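Local coordinates for uncharacterized protein conserved in bacteria (Streptococcus suis, PDB 4FZQ) that probably helps the bacterium attach to host cells, being the G5 domain of the surface antigen HP0197, at residues A[4-9]-A[46-51]; A[10-15]-A[40-45]; A[33-38]-A[70-75]. The protein carries 1 engineered substitution. One frame throughout, in Å; residues are numbered along the deposited sequence.

Contact 1 (A[4-9]-A[46-51])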
loop_
_atom_site.group_PDB
_atom_site.type_symbol
_atom_site.label_atom_id
_atom_site.label_comp_id
_atom_site.label_asym_id
_atom_site.label_seq_id
_atom_site.Cartn_x
_atom_site.Cartn_y
_atom_site.Cartn_z
ATOM N N THR A 4 -35.246 4.681 -9.125
ATOM C CA THR A 4 -34.661 4.380 -10.412
ATOM C C THR A 4 -33.323 3.701 -10.177
ATOM O O THR A 4 -32.809 3.703 -9.065
ATOM C CB THR A 4 -34.483 5.662 -11.243
ATOM O OG1 THR A 4 -34.022 5.313 -12.554
ATOM C CG2 THR A 4 -33.500 6.608 -10.576
ATOM N N THR A 5 -32.768 3.097 -11.217
ATOM C CA THR A 5 -31.495 2.414 -11.080
ATOM C C THR A 5 -30.532 2.812 -12.189
ATOM O O THR A 5 -30.947 3.158 -13.299
ATOM C CB THR A 5 -31.675 0.876 -11.127
ATOM O OG1 THR A 5 -32.125 0.490 -12.434
ATOM C CG2 THR A 5 -32.685 0.415 -10.077
ATOM N N LYS A 6 -29.243 2.781 -11.870
ATOM C CA LYS A 6 -28.198 3.087 -12.837
ATOM C C LYS A 6 -27.022 2.174 -12.518
ATOM O O LYS A 6 -26.784 1.834 -11.361
ATOM C CB LYS A 6 -27.774 4.561 -12.759
ATOM C CG LYS A 6 -27.197 4.998 -11.422
ATOM C CD LYS A 6 -26.718 6.452 -11.488
ATOM C CE LYS A 6 -26.258 6.983 -10.122
ATOM N NZ LYS A 6 -25.113 6.216 -9.544
ATOM N N GLU A 7 -26.309 1.756 -13.553
ATOM C CA GLU A 7 -25.168 0.881 -13.379
ATOM C C GLU A 7 -23.871 1.661 -13.407
ATOM O O GLU A 7 -23.752 2.652 -14.113
ATOM C CB GLU A 7 -25.163 -0.186 -14.464
ATOM C CG GLU A 7 -26.193 -1.275 -14.236
ATOM C CD GLU A 7 -26.091 -2.391 -15.258
ATOM O OE1 GLU A 7 -24.957 -2.697 -15.699
ATOM O OE2 GLU A 7 -27.138 -2.972 -15.615
ATOM N N ARG A 8 -22.906 1.215 -12.613
ATOM C CA ARG A 8 -21.599 1.865 -12.536
ATOM C C ARG A 8 -20.483 0.861 -12.733
ATOM O O ARG A 8 -20.550 -0.270 -12.255
ATOM C CB ARG A 8 -21.385 2.527 -11.170
ATOM C CG ARG A 8 -22.013 3.884 -11.001
ATOM C CD ARG A 8 -21.562 4.539 -9.709
ATOM N NE ARG A 8 -21.931 3.755 -8.536
ATOM C CZ ARG A 8 -21.075 3.054 -7.803
ATOM N NH1 ARG A 8 -19.787 3.037 -8.120
ATOM N NH2 ARG A 8 -21.508 2.379 -6.747
ATOM N N LYS A 9 -19.445 1.288 -13.429
ATOM C CA LYS A 9 -18.296 0.437 -13.653
ATOM C C LYS A 9 -17.126 1.085 -12.914
ATOM O O LYS A 9 -16.858 2.271 -13.084
ATOM C CB LYS A 9 -18.009 0.340 -15.151
ATOM C CG LYS A 9 -16.854 -0.579 -15.512
ATOM C CD LYS A 9 -16.508 -0.511 -17.003
ATOM C CE LYS A 9 -17.609 -1.106 -17.878
ATOM N NZ LYS A 9 -18.927 -0.404 -17.725
ATOM N N TYR A 46 -21.521 -2.211 -10.746
ATOM C CA TYR A 46 -22.443 -2.048 -9.632
ATOM C C TYR A 46 -23.777 -1.548 -10.111
ATOM O O TYR A 46 -23.907 -1.064 -11.240
ATOM C CB TYR A 46 -21.920 -1.022 -8.624
ATOM C CG TYR A 46 -20.659 -1.412 -7.902
ATOM C CD1 TYR A 46 -19.405 -1.090 -8.419
ATOM C CD2 TYR A 46 -20.719 -2.106 -6.696
ATOM C CE1 TYR A 46 -18.235 -1.452 -7.743
ATOM C CE2 TYR A 46 -19.570 -2.470 -6.019
ATOM C CZ TYR A 46 -18.329 -2.139 -6.545
ATOM O OH TYR A 46 -17.185 -2.489 -5.870
ATOM N N GLN A 47 -24.775 -1.668 -9.241
ATOM C CA GLN A 47 -26.095 -1.145 -9.555
ATOM C C GLN A 47 -26.571 -0.336 -8.364
ATOM O O GLN A 47 -26.620 -0.834 -7.241
ATOM C CB GLN A 47 -27.102 -2.238 -9.844
ATOM C CG GLN A 47 -28.330 -1.649 -10.485
ATOM C CD GLN A 47 -29.395 -2.664 -10.777
ATOM O OE1 GLN A 47 -30.216 -2.464 -11.668
ATOM N NE2 GLN A 47 -29.404 -3.757 -10.022
ATOM N N ASP A 48 -26.907 0.923 -8.613
ATOM C CA ASP A 48 -27.360 1.805 -7.554
ATOM C C ASP A 48 -28.854 2.034 -7.627
ATOM O O ASP A 48 -29.439 1.997 -8.712
ATOM C CB ASP A 48 -26.660 3.157 -7.670
ATOM C CG ASP A 48 -25.163 3.069 -7.451
ATOM O OD1 ASP A 48 -24.440 3.917 -8.011
ATOM O OD2 ASP A 48 -24.710 2.170 -6.715
ATOM N N VAL A 49 -29.469 2.253 -6.470
ATOM C CA VAL A 49 -30.891 2.558 -6.430
ATOM C C VAL A 49 -30.940 4.036 -6.084
ATOM O O VAL A 49 -30.307 4.474 -5.124
ATOM C CB VAL A 49 -31.648 1.798 -5.322
ATOM C CG1 VAL A 49 -33.144 2.067 -5.452
ATOM C CG2 VAL A 49 -31.385 0.342 -5.411
ATOM N N ILE A 50 -31.692 4.805 -6.853
ATOM C CA ILE A 50 -31.784 6.230 -6.591
ATOM C C ILE A 50 -33.183 6.651 -6.155
ATOM O O ILE A 50 -34.168 6.399 -6.855
ATOM C CB ILE A 50 -31.379 7.018 -7.840
ATOM C CG1 ILE A 50 -30.010 6.526 -8.309
ATOM C CG2 ILE A 50 -31.356 8.514 -7.547
ATOM C CD1 ILE A 50 -29.619 6.959 -9.721
ATOM N N VAL A 51 -33.247 7.289 -4.988
ATOM C CA VAL A 51 -34.492 7.794 -4.411
ATOM C C VAL A 51 -34.333 9.267 -4.037
ATOM O O VAL A 51 -33.654 9.599 -3.059
ATOM C CB VAL A 51 -34.886 7.041 -3.131
ATOM C CG1 VAL A 51 -36.181 7.622 -2.574
ATOM C CG2 VAL A 51 -35.030 5.559 -3.416
HETATM O O HOH W 1 -29.323 -0.549 -13.934
#
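Asp48 OD1 is gripped by two cations of the facing strand, with Arg8 NE 2.6 Å and Lys6 NZ 2.8 Å away from it. They reach the oxygen differently. Arg8 NE comes in on the syn side, a little out of the carboxylate plane, with a nearly straight N-H...O angle of 171°. The guanidinium and carboxylate are close to coplanar, 22° apart, and meet edge on. Lys6 NZ takes the anti lone pair instead. It gets there because Lys6 CG sits in the crowded position between backbone N and carbonyl carbon (chi1 61°) and the chain, extended as far as CE, bends only at its last torsion. On the way Lys6 CE passes 3.4 Å from Ile50 CD1, the two side chains crossing at about a right angle. Further out on this face Thr4 CG2 lies alongside Ile50 CB at 3.5 Å, while at the other end Tyr46 CB stands 3.9 Å above the Arg8 guanidinium, towards its rim. Across the sheet, on the face of Thr5 and Gln47, a water donates to Gln47 OE1 and bonds weakly to Thr5 OG1. Beneath all this the strands pair in the antiparallel sheet of the G5 domain, hydrogen-bonded at Thr4-Ile50, Lys6-Asp48 and Arg8-Tyr46. Arg8 NH1 also makes a salt bridge to Glu12 of the second subunit. Asp48 is buried, and two cations on one of its oxygens would probably keep it ionised; through Arg8 the network joins the strand pairing to the subunit interface.

Contact 2 (A[10-15]-A[40-45])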
loop_
_atom_site.group_PDB
_atom_site.type_symbol
_atom_site.label_atom_id
_atom_site.label_comp_id
_atom_site.label_asym_id
_atom_site.label_seq_id
_atom_site.Cartn_x
_atom_site.Cartn_y
_atom_site.Cartn_z
ATOM N N VAL A 10 -16.455 0.316 -12.066
ATOM C CA VAL A 10 -15.310 0.815 -11.315
ATOM C C VAL A 10 -14.094 -0.055 -11.648
ATOM O O VAL A 10 -14.127 -1.271 -11.481
ATOM C CB VAL A 10 -15.582 0.771 -9.793
ATOM C CG1 VAL A 10 -14.322 1.116 -9.022
ATOM C CG2 VAL A 10 -16.704 1.743 -9.441
ATOM N N GLU A 11 -13.029 0.576 -12.132
ATOM C CA GLU A 11 -11.808 -0.135 -12.500
ATOM C C GLU A 11 -10.679 0.032 -11.501
ATOM O O GLU A 11 -10.237 1.141 -11.242
ATOM C CB GLU A 11 -11.305 0.333 -13.864
ATOM C CG GLU A 11 -11.903 -0.400 -15.034
ATOM C CD GLU A 11 -11.155 -0.152 -16.340
ATOM O OE1 GLU A 11 -9.901 -0.053 -16.313
ATOM O OE2 GLU A 11 -11.825 -0.087 -17.399
ATOM N N GLU A 12 -10.209 -1.070 -10.940
ATOM C CA GLU A 12 -9.106 -0.997 -10.002
ATOM C C GLU A 12 -7.858 -1.555 -10.673
ATOM O O GLU A 12 -7.867 -2.678 -11.189
ATOM C CB GLU A 12 -9.410 -1.803 -8.754
ATOM C CG GLU A 12 -8.261 -1.812 -7.786
ATOM C CD GLU A 12 -8.570 -2.589 -6.530
ATOM O OE1 GLU A 12 -9.605 -2.290 -5.894
ATOM O OE2 GLU A 12 -7.775 -3.488 -6.176
ATOM N N ALA A 13 -6.786 -0.774 -10.696
ATOM C CA ALA A 13 -5.570 -1.264 -11.327
ATOM C C ALA A 13 -4.920 -2.275 -10.406
ATOM O O ALA A 13 -4.820 -2.060 -9.198
ATOM C CB ALA A 13 -4.611 -0.126 -11.603
ATOM N N LEU A 14 -4.504 -3.395 -10.975
ATOM C CA LEU A 14 -3.845 -4.424 -10.195
ATOM C C LEU A 14 -2.362 -4.116 -10.141
ATOM O O LEU A 14 -1.800 -3.536 -11.076
ATOM C CB LEU A 14 -4.025 -5.783 -10.862
ATOM C CG LEU A 14 -5.471 -6.215 -11.051
ATOM C CD1 LEU A 14 -5.526 -7.532 -11.798
ATOM C CD2 LEU A 14 -6.115 -6.338 -9.686
ATOM N N PRO A 15 -1.706 -4.499 -9.044
ATOM C CA PRO A 15 -0.262 -4.270 -8.878
ATOM C C PRO A 15 0.483 -4.871 -10.080
ATOM O O PRO A 15 0.176 -5.991 -10.500
ATOM C CB PRO A 15 0.062 -5.034 -7.598
ATOM C CG PRO A 15 -1.242 -4.991 -6.831
ATOM C CD PRO A 15 -2.278 -5.219 -7.892
ATOM N N GLY A 40 -2.633 -4.970 -14.499
ATOM C CA GLY A 40 -3.775 -5.817 -14.756
ATOM C C GLY A 40 -5.018 -5.014 -14.395
ATOM O O GLY A 40 -4.926 -3.845 -14.025
ATOM N N LYS A 41 -6.183 -5.634 -14.441
ATOM C CA LYS A 41 -7.392 -4.881 -14.180
ATOM C C LYS A 41 -8.483 -5.654 -13.438
ATOM O O LYS A 41 -8.710 -6.836 -13.692
ATOM C CB LYS A 41 -7.913 -4.398 -15.532
ATOM C CG LYS A 41 -8.802 -3.191 -15.512
ATOM C CD LYS A 41 -8.983 -2.669 -16.943
ATOM C CE LYS A 41 -7.650 -2.192 -17.535
ATOM N NZ LYS A 41 -7.793 -1.634 -18.911
ATOM N N LYS A 42 -9.149 -4.978 -12.513
ATOM C CA LYS A 42 -10.254 -5.581 -11.774
ATOM C C LYS A 42 -11.435 -4.648 -11.983
ATOM O O LYS A 42 -11.488 -3.561 -11.414
ATOM C CB LYS A 42 -9.926 -5.686 -10.298
ATOM C CG LYS A 42 -11.051 -6.197 -9.425
ATOM C CD LYS A 42 -10.574 -6.229 -7.984
ATOM C CE LYS A 42 -11.715 -6.377 -7.001
ATOM N NZ LYS A 42 -11.265 -6.041 -5.608
ATOM N N VAL A 43 -12.369 -5.065 -12.831
ATOM C CA VAL A 43 -13.545 -4.256 -13.126
ATOM C C VAL A 43 -14.801 -4.767 -12.434
ATOM O O VAL A 43 -15.193 -5.919 -12.607
ATOM C CB VAL A 43 -13.831 -4.214 -14.626
ATOM C CG1 VAL A 43 -15.076 -3.427 -14.878
ATOM C CG2 VAL A 43 -12.658 -3.605 -15.361
ATOM N N SER A 44 -15.422 -3.901 -11.644
ATOM C CA SER A 44 -16.642 -4.257 -10.951
ATOM C C SER A 44 -17.791 -3.449 -11.529
ATOM O O SER A 44 -17.658 -2.245 -11.777
ATOM C CB SER A 44 -16.520 -3.964 -9.457
ATOM O OG SER A 44 -15.452 -4.668 -8.874
ATOM N N VAL A 45 -18.912 -4.121 -11.766
ATOM C CA VAL A 45 -20.099 -3.444 -12.266
ATOM C C VAL A 45 -21.063 -3.409 -11.092
ATOM O O VAL A 45 -21.367 -4.448 -10.499
ATOM C CB VAL A 45 -20.758 -4.202 -13.426
ATOM C CG1 VAL A 45 -22.080 -3.525 -13.797
ATOM C CG2 VAL A 45 -19.833 -4.225 -14.626
HETATM O O HOH W 2 -0.813 -6.393 -12.744
#
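Glu12 and Lys42 each carry CG anti to the backbone N (chi1 177° and 175°) and run on extended, which lays the two chains side by side, pointing the same way. Glu12 OE1 lies 4.1 Å from Lys42 NZ, too far for a salt bridge, though the opposite charges probably attract; the Glu12 carboxylate also faces Arg8 of the second subunit. Leu14 holds its CG beside its own backbone N, and the isobutyl group folds over the chain opposite: Leu14 CD1 is 3.3 Å from Lys41 N, and CD2 reaches Lys42 CB at 3.9 Å. On the other face Glu11 CG packs against Val43 CG2, the two side chains lying alongside each other; the long ion pair between Glu11 and Lys41 rests on a doubtful carboxylate position. The backbone pairing is regular antiparallel, with Val10 opposite Ser44 and Glu12 opposite Lys42, and Leu14 N also bonds to Gly40 O at 3.1 Å, from well above the carbonyl plane. Past that point a water accepts from Gly40 N at 2.9 Å. Strand 41-50 is the middle one of this three-stranded sheet of the G5 domain: on its far edge Lys41 and Val43 pair with Val66 and Thr64 of strand 55-66. Strand 4-13 is the outer one within the chain, and there Val10, Glu11 and Glu12 pair antiparallel with a strand of the second subunit, so the sheet continues across the interface.

Contact 3 (A[33-38]-A[70-75])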
loop_
_atom_site.group_PDB
_atom_site.type_symbol
_atom_site.label_atom_id
_atom_site.label_comp_id
_atom_site.label_asym_id
_atom_site.label_seq_id
_atom_site.Cartn_x
_atom_site.Cartn_y
_atom_site.Cartn_z
ATOM N N LEU A 33 15.522 -3.540 -17.880
ATOM C CA LEU A 33 14.188 -4.103 -17.948
ATOM C C LEU A 33 13.913 -4.508 -19.381
ATOM O O LEU A 33 14.212 -3.767 -20.309
ATOM C CB LEU A 33 13.130 -3.118 -17.432
ATOM C CG LEU A 33 12.885 -1.739 -18.041
ATOM C CD1 LEU A 33 12.415 -1.852 -19.480
ATOM C CD2 LEU A 33 11.819 -1.034 -17.200
ATOM N N LEU A 34 13.374 -5.708 -19.555
ATOM C CA LEU A 34 13.066 -6.227 -20.879
ATOM C C LEU A 34 11.798 -5.570 -21.400
ATOM O O LEU A 34 11.650 -5.348 -22.599
ATOM C CB LEU A 34 12.863 -7.735 -20.818
ATOM C CG LEU A 34 13.672 -8.568 -21.807
ATOM C CD1 LEU A 34 13.168 -10.003 -21.763
ATOM C CD2 LEU A 34 13.543 -7.993 -23.211
ATOM N N GLN A 35 10.871 -5.291 -20.491
ATOM C CA GLN A 35 9.627 -4.633 -20.849
ATOM C C GLN A 35 9.043 -4.026 -19.581
ATOM O O GLN A 35 9.217 -4.561 -18.485
ATOM C CB GLN A 35 8.653 -5.614 -21.520
ATOM C CG GLN A 35 7.842 -6.481 -20.591
ATOM C CD GLN A 35 6.952 -7.473 -21.339
ATOM O OE1 GLN A 35 6.142 -8.173 -20.731
ATOM N NE2 GLN A 35 7.107 -7.543 -22.658
ATOM N N GLU A 36 8.366 -2.893 -19.732
ATOM C CA GLU A 36 7.811 -2.192 -18.585
ATOM C C GLU A 36 6.551 -2.800 -17.995
ATOM O O GLU A 36 6.233 -2.561 -16.836
ATOM C CB GLU A 36 7.582 -0.720 -18.946
ATOM C CG GLU A 36 8.871 -0.022 -19.393
ATOM C CD GLU A 36 8.899 1.467 -19.075
ATOM O OE1 GLU A 36 8.114 2.233 -19.682
ATOM O OE2 GLU A 36 9.715 1.867 -18.212
ATOM N N GLY A 37 5.838 -3.581 -18.795
ATOM C CA GLY A 37 4.622 -4.208 -18.310
ATOM C C GLY A 37 3.496 -3.249 -17.984
ATOM O O GLY A 37 3.727 -2.140 -17.506
ATOM N N LYS A 38 2.271 -3.685 -18.256
ATOM C CA LYS A 38 1.074 -2.892 -17.999
ATOM C C LYS A 38 0.271 -3.511 -16.873
ATOM O O LYS A 38 0.184 -4.728 -16.755
ATOM C CB LYS A 38 0.202 -2.813 -19.255
ATOM C CG LYS A 38 0.701 -1.833 -20.312
ATOM C CD LYS A 38 1.426 -2.518 -21.472
ATOM C CE LYS A 38 0.458 -3.280 -22.379
ATOM N NZ LYS A 38 1.113 -3.774 -23.628
ATOM N N ASN A 70 3.467 -8.430 -17.705
ATOM C CA ASN A 70 4.578 -8.402 -16.758
ATOM C C ASN A 70 5.663 -7.387 -17.083
ATOM O O ASN A 70 5.944 -7.087 -18.242
ATOM C CB ASN A 70 5.276 -9.762 -16.667
ATOM C CG ASN A 70 4.505 -10.780 -15.857
ATOM O OD1 ASN A 70 3.506 -10.461 -15.208
ATOM N ND2 ASN A 70 4.979 -12.027 -15.881
ATOM N N ARG A 71 6.266 -6.865 -16.027
ATOM C CA ARG A 71 7.382 -5.962 -16.148
ATOM C C ARG A 71 8.506 -6.996 -16.034
ATOM O O ARG A 71 8.488 -7.834 -15.125
ATOM C CB ARG A 71 7.391 -5.014 -14.955
ATOM C CG ARG A 71 8.584 -4.083 -14.856
ATOM C CD ARG A 71 8.440 -3.198 -13.625
ATOM N NE ARG A 71 9.667 -2.470 -13.314
ATOM C CZ ARG A 71 10.162 -1.488 -14.060
ATOM N NH1 ARG A 71 9.527 -1.110 -15.164
ATOM N NH2 ARG A 71 11.296 -0.893 -13.707
ATOM N N ILE A 72 9.457 -6.991 -16.955
ATOM C CA ILE A 72 10.529 -7.971 -16.868
ATOM C C ILE A 72 11.870 -7.325 -16.550
ATOM O O ILE A 72 12.357 -6.474 -17.300
ATOM C CB ILE A 72 10.681 -8.795 -18.182
ATOM C CG1 ILE A 72 9.519 -9.777 -18.348
ATOM C CG2 ILE A 72 11.955 -9.608 -18.139
ATOM C CD1 ILE A 72 8.464 -9.893 -17.243
ATOM N N LEU A 73 12.462 -7.734 -15.432
ATOM C CA LEU A 73 13.762 -7.216 -15.040
ATOM C C LEU A 73 14.785 -8.316 -15.323
ATOM O O LEU A 73 14.636 -9.447 -14.859
ATOM C CB LEU A 73 13.785 -6.853 -13.554
ATOM C CG LEU A 73 15.025 -6.040 -13.153
ATOM C CD1 LEU A 73 14.874 -4.632 -13.712
ATOM C CD2 LEU A 73 15.191 -5.991 -11.641
ATOM N N VAL A 74 15.808 -7.984 -16.100
ATOM C CA VAL A 74 16.848 -8.946 -16.457
ATOM C C VAL A 74 18.153 -8.567 -15.760
ATOM O O VAL A 74 18.625 -7.441 -15.885
ATOM C CB VAL A 74 17.073 -8.978 -17.997
ATOM C CG1 VAL A 74 17.989 -10.123 -18.360
ATOM C CG2 VAL A 74 15.739 -9.141 -18.726
ATOM N N LYS A 75 18.727 -9.505 -15.014
ATOM C CA LYS A 75 19.967 -9.240 -14.300
ATOM C C LYS A 75 21.021 -10.328 -14.494
ATOM O O LYS A 75 20.739 -11.427 -15.000
ATOM C CB LYS A 75 19.679 -9.044 -12.816
ATOM C CG LYS A 75 18.915 -10.183 -12.189
ATOM C CD LYS A 75 18.619 -9.898 -10.726
ATOM C CE LYS A 75 19.891 -9.795 -9.910
ATOM N NZ LYS A 75 19.600 -9.611 -8.463
HETATM O O HOH W 3 6.499 -1.039 -14.578
#
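Arg71 reaches past Glu36 with CG anti to the backbone N (chi1 174°) and the chain extended as far as NE. Arg71 CB starts 3.3 Å from Glu36 O, and CG is still 3.4 Å from that oxygen. CD moves on past it, and NE turns to a salt bridge with Glu18. At the tip Arg71 NH1 comes 3.1 Å from Leu33 CD2, with CZ and NH2 a little farther from the same methyl, and the two side chains cross at about a right angle. NH1 comes back to Glu36 by way of a water, which donates to Glu36 O at 2.7 Å and accepts only weakly from NH1. Glu36 O itself lies near the guanidinium plane, at its edge. The main chains are joined by two hydrogen bonds, both through Ile72: Leu34 N gives to Ile72 O at 2.6 Å, and Ile72 N gives to Gln35 O at 2.9 Å. The chain turns a corner at Leu34, whose side chain lies alongside that of Ile72, Leu34 CB 3.4 Å from Ile72 CG2, and crosses Val74. After Glu36, Gly37 takes a positive phi (66°) and brings Gly37 CA to 3.2 Å from Asn70 O. Asn70 ND2 bonds to Tyr32 OH of the third subunit. Strand 71-75 is the centre of the mixed sheet of the G5 domain: strand 31-35 runs antiparallel on one edge, and strand 18-22 runs parallel on the other, where Arg71 and Leu73 bond to its backbone at Glu19.

How the contacts relate
From the N terminus the chain lays down strand 4-13, which supplies one side of contact 1 and then of contact 2, and moves on into the second sheet with strands 18-22 and 31-35. Returning along 41-50, it closes contact 2 first and contact 1 afterwards, so the shorter loop nests within the longer and the two contacts form one continuous strand pairing, touching at several places, Lys9 on Val43 and Tyr46 on Val10 among them. Contact 3 begins at 33-38, inside both loops, and closes only at 70-75, after strand 55-66; it therefore crosses both. Contacts 1 and 3 lie about 40 Å apart between centres, one in each sheet of the elongated domain.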